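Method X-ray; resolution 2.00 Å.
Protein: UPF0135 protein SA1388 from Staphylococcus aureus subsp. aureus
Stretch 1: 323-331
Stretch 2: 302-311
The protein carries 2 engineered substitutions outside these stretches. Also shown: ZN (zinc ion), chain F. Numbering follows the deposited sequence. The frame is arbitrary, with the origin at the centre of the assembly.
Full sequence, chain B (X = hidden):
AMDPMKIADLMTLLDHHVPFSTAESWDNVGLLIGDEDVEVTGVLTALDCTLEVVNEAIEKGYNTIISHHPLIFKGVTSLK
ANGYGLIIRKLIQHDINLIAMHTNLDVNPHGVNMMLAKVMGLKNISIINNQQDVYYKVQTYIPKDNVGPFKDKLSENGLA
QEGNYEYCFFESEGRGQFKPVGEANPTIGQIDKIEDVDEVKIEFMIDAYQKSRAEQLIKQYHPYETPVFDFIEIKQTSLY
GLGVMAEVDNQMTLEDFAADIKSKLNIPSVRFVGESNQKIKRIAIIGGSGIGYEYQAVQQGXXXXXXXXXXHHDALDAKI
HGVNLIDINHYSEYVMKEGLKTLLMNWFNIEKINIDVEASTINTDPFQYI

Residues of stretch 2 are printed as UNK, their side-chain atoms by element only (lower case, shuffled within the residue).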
# COMPACT_ATOMS: atom_id res chain seq x y z
N VAL B 323 -7.93 2.95 32.31
CA VAL B 323 -8.56 1.75 31.78
C VAL B 323 -8.07 0.56 32.62
O VAL B 323 -6.85 0.28 32.71
CB VAL B 323 -8.30 1.56 30.27
CG1 VAL B 323 -8.84 0.16 29.78
CG2 VAL B 323 -8.95 2.69 29.47
N ASN B 324 -8.98 -0.14 33.28
CA ASN B 324 -8.56 -1.23 34.11
C ASN B 324 -8.41 -2.55 33.33
O ASN B 324 -9.24 -2.89 32.51
CB ASN B 324 -9.54 -1.42 35.26
CG ASN B 324 -9.69 -0.20 36.09
OD1 ASN B 324 -8.70 0.41 36.48
ND2 ASN B 324 -10.92 0.19 36.36
N LEU B 325 -7.32 -3.27 33.58
CA LEU B 325 -7.03 -4.50 32.84
C LEU B 325 -6.74 -5.64 33.81
O LEU B 325 -6.26 -5.39 34.91
CB LEU B 325 -5.82 -4.35 31.95
CG LEU B 325 -5.80 -3.24 30.92
CD1 LEU B 325 -4.36 -3.18 30.30
CD2 LEU B 325 -6.87 -3.39 29.87
N ILE B 326 -7.08 -6.85 33.38
CA ILE B 326 -6.56 -8.08 33.97
C ILE B 326 -6.00 -8.96 32.85
O ILE B 326 -6.68 -9.29 31.87
CB ILE B 326 -7.61 -8.90 34.82
CG1 ILE B 326 -8.23 -8.04 35.91
CG2 ILE B 326 -6.91 -10.12 35.45
CD1 ILE B 326 -9.44 -8.59 36.59
N ASP B 327 -4.75 -9.36 33.03
CA ASP B 327 -4.11 -10.39 32.23
C ASP B 327 -4.31 -11.74 32.89
O ASP B 327 -3.65 -12.07 33.87
CB ASP B 327 -2.62 -10.08 32.08
CG ASP B 327 -1.92 -10.89 31.00
OD1 ASP B 327 -2.46 -11.92 30.55
OD2 ASP B 327 -0.79 -10.49 30.62
N ILE B 328 -5.20 -12.54 32.31
CA ILE B 328 -5.42 -13.91 32.78
C ILE B 328 -4.54 -14.94 32.02
O ILE B 328 -4.64 -16.17 32.26
CB ILE B 328 -6.86 -14.36 32.67
CG1 ILE B 328 -7.40 -14.20 31.24
CG2 ILE B 328 -7.70 -13.63 33.69
CD1 ILE B 328 -8.80 -14.92 31.01
N ASN B 329 -3.69 -14.40 31.14
CA ASN B 329 -2.83 -15.16 30.24
C ASN B 329 -3.60 -15.68 29.04
O ASN B 329 -4.82 -15.93 29.10
CB ASN B 329 -2.04 -16.25 30.99
CG ASN B 329 -1.24 -15.68 32.17
OD1 ASN B 329 -0.61 -14.62 32.05
ND2 ASN B 329 -1.36 -16.31 33.34
N HIS B 330 -2.93 -15.73 27.90
CA HIS B 330 -3.52 -16.22 26.68
C HIS B 330 -3.90 -17.68 26.89
O HIS B 330 -4.95 -18.13 26.40
CB HIS B 330 -2.46 -16.09 25.60
CG HIS B 330 -2.91 -16.31 24.19
ND1 HIS B 330 -2.42 -15.53 23.15
CD2 HIS B 330 -3.73 -17.22 23.63
CE1 HIS B 330 -2.92 -15.98 22.00
NE2 HIS B 330 -3.79 -16.94 22.27
N TYR B 331 -3.04 -18.41 27.64
CA TYR B 331 -3.29 -19.81 27.92
C TYR B 331 -4.68 -20.10 28.54
O TYR B 331 -5.19 -21.23 28.40
CB TYR B 331 -2.17 -20.46 28.76
CG TYR B 331 -2.35 -21.95 28.86
CD1 TYR B 331 -2.18 -22.74 27.73
CD2 TYR B 331 -2.80 -22.54 30.02
CE1 TYR B 331 -2.44 -24.11 27.75
CE2 TYR B 331 -3.04 -23.91 30.08
CZ TYR B 331 -2.87 -24.69 28.90
OH TYR B 331 -3.10 -26.04 28.93
N UNK B 302 -17.65 -1.35 30.14
CA UNK B 302 -16.81 -2.19 30.99
C UNK B 302 -16.12 -1.42 32.10
O UNK B 302 -15.63 -0.35 31.87
c UNK B 302 -15.77 -2.93 30.15
N UNK B 303 -16.09 -1.98 33.30
CA UNK B 303 -15.21 -1.51 34.39
C UNK B 303 -13.79 -2.08 34.32
O UNK B 303 -12.87 -1.50 34.93
o UNK B 303 -17.41 -0.08 35.52
o UNK B 303 -18.09 -1.93 36.52
c UNK B 303 -17.21 -1.24 35.96
c UNK B 303 -15.81 -1.86 35.76
N UNK B 304 -13.63 -3.21 33.61
CA UNK B 304 -12.34 -3.87 33.45
C UNK B 304 -12.40 -4.71 32.18
O UNK B 304 -13.49 -5.20 31.77
c UNK B 304 -11.97 -4.75 34.72
c UNK B 304 -10.56 -5.36 34.61
c UNK B 304 -13.05 -5.86 34.97
N UNK B 305 -11.26 -4.77 31.51
CA UNK B 305 -11.06 -5.51 30.33
C UNK B 305 -10.14 -6.68 30.66
O UNK B 305 -9.03 -6.48 31.10
c UNK B 305 -10.03 -6.69 25.47
c UNK B 305 -10.45 -4.66 29.25
c UNK B 305 -11.30 -6.34 25.96
c UNK B 305 -8.90 -6.37 26.22
c UNK B 305 -9.04 -5.71 27.43
c UNK B 305 -10.30 -5.36 27.93
c UNK B 305 -11.43 -5.72 27.18
N UNK B 306 -10.64 -7.89 30.45
CA UNK B 306 -9.93 -9.12 30.77
C UNK B 306 -9.44 -9.79 29.51
O UNK B 306 -10.24 -10.05 28.57
c UNK B 306 -10.83 -10.12 31.53
c UNK B 306 -10.07 -11.45 31.81
c UNK B 306 -11.38 -9.49 32.83
N UNK B 307 -8.13 -10.05 29.45
CA UNK B 307 -7.54 -10.66 28.27
C UNK B 307 -6.21 -11.34 28.63
O UNK B 307 -5.90 -11.51 29.81
c UNK B 307 -6.18 -8.62 27.37
c UNK B 307 -7.36 -9.61 27.13
o UNK B 307 -7.16 -10.27 25.88
N UNK B 308 -5.45 -11.74 27.62
CA UNK B 308 -4.10 -12.28 27.81
C UNK B 308 -3.07 -11.53 27.02
O UNK B 308 -3.41 -10.61 26.27
N UNK B 309 -1.79 -11.92 27.22
CA UNK B 309 -0.61 -11.40 26.48
C UNK B 309 -0.51 -9.87 26.58
O UNK B 309 -0.19 -9.21 25.61
o UNK B 309 0.42 -13.86 25.46
o UNK B 309 -0.50 -13.66 23.50
c UNK B 309 -0.22 -13.20 24.65
c UNK B 309 -0.67 -11.77 24.97
N UNK B 310 -0.79 -9.29 27.75
CA UNK B 310 -0.68 -7.83 27.90
C UNK B 310 0.80 -7.44 28.06
O UNK B 310 1.55 -8.07 28.84
c UNK B 310 -2.96 -7.81 28.96
c UNK B 310 -1.51 -7.29 29.07
c UNK B 310 -3.94 -7.32 30.01
c UNK B 310 -1.44 -5.76 29.08
N UNK B 311 1.23 -6.49 27.25
CA UNK B 311 2.59 -5.97 27.28
C UNK B 311 2.71 -4.63 28.02
O UNK B 311 1.73 -3.89 28.19
c UNK B 311 3.22 -7.22 25.20
c UNK B 311 3.11 -5.82 25.87
c UNK B 311 3.28 -6.10 22.99
c UNK B 311 3.84 -7.21 23.84
n UNK B 311 3.93 -6.13 21.62
ZN ZN F . -5.59 -17.61 20.96
O HOH W 1 -11.65 0.44 32.99
O HOH W 2 -0.15 -14.63 27.88
O HOH W 3 -4.26 -17.11 19.23
O HOH W 4 -5.97 -15.41 20.89
O HOH W 5 -7.26 -17.50 19.60

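Position 302 carries a single side-chain carbon, which lies out of reach of the first stretch and touches nothing there. One carbon means alanine, Ala302, a small residue leading into the strand.

Position 303 has two side-chain carbons, the second bearing two oxygens, a carboxylate one carbon from the backbone: Asp303. Its CB points away from the first stretch, so the backbone makes the contact. Asn324 ND2 donates to Asp303 O at 3.0 Å, and a water bridges the same oxygen to Asn324 N.

Position 304 shows one carbon carrying two more, the fork of valine. Val304 places CG2 3.8 Å from CG1 of Ile326, and its CA lies 3.4 Å from Asn324 O in a CA-H...O contact. A branched, compact side chain suits an extended backbone in a buried setting.

At position 305 one carbon leads to a six-carbon ring without a hydroxyl, so the residue is phenylalanine. The CB of Phe305 packs 3.8 Å from CD2 of Leu325, on the face these two residues share, while the end of the side chain leads away from the first stretch. Leu325 CD2 meets the ring at its edge. The backbone bonds twice: Phe305 N to Asn324 O at 2.9 Å, and Ile326 N to Phe305 O at 3.0 Å.

Position 306 is again a carbon bearing two carbons: Val306. It points to the other face, with Ile326, and its CG1 lies 3.7 Å from CG2 of Ile328, a purely apolar contact suited to a buried valine.

Position 307 has one carbon bearing an oxygen and a carbon, hence threonine. The hydroxyl of Thr307 finds its hydrogen bond elsewhere in the structure; toward the first stretch the backbone does the work, Thr307 N donating to Ile326 O (2.9 Å) and Thr307 O accepting from Ile328 N (2.8 Å).

Position 308 has no side-chain atoms and is Gly308. An ideal CB would sit 2.3 Å from His330 N, a clash, so the close passage of the chains leaves no room for one.

Position 309 repeats the two-carbon carboxylate: Asp309. Its OD2 accepts from His330 ND1 at 2.7 Å, near the ring plane, while NE2 of His330 binds zinc at 2.3 Å. The carboxylate thus holds the imidazole by the nitrogen that does not bind the metal.

Position 310 has four carbons, forked at the first with one arm two carbons long: isoleucine. Ile310 points toward the first stretch, its CD1 4.0 Å from Leu325 CB, an apolar contact suited to this buried site, while its N donates to Asp327 OD2 at 3.1 Å.

Position 311 has four carbons in a row ending in nitrogen, a lysine. Lys311 points away, untouched by the first stretch, at the N-cap position of a helix; its long charged chain suits a partly exposed site.

The contact works as a parallel strand pair, laced by alternating backbone hydrogen bonds and packed with apolar side chains on both faces. At its end the Asp327 carboxylate accepts from Ile310 N, and Asp309 accepts from the zinc-binding His330.

Stretch 2 (302-311) ADVFVTGDIK
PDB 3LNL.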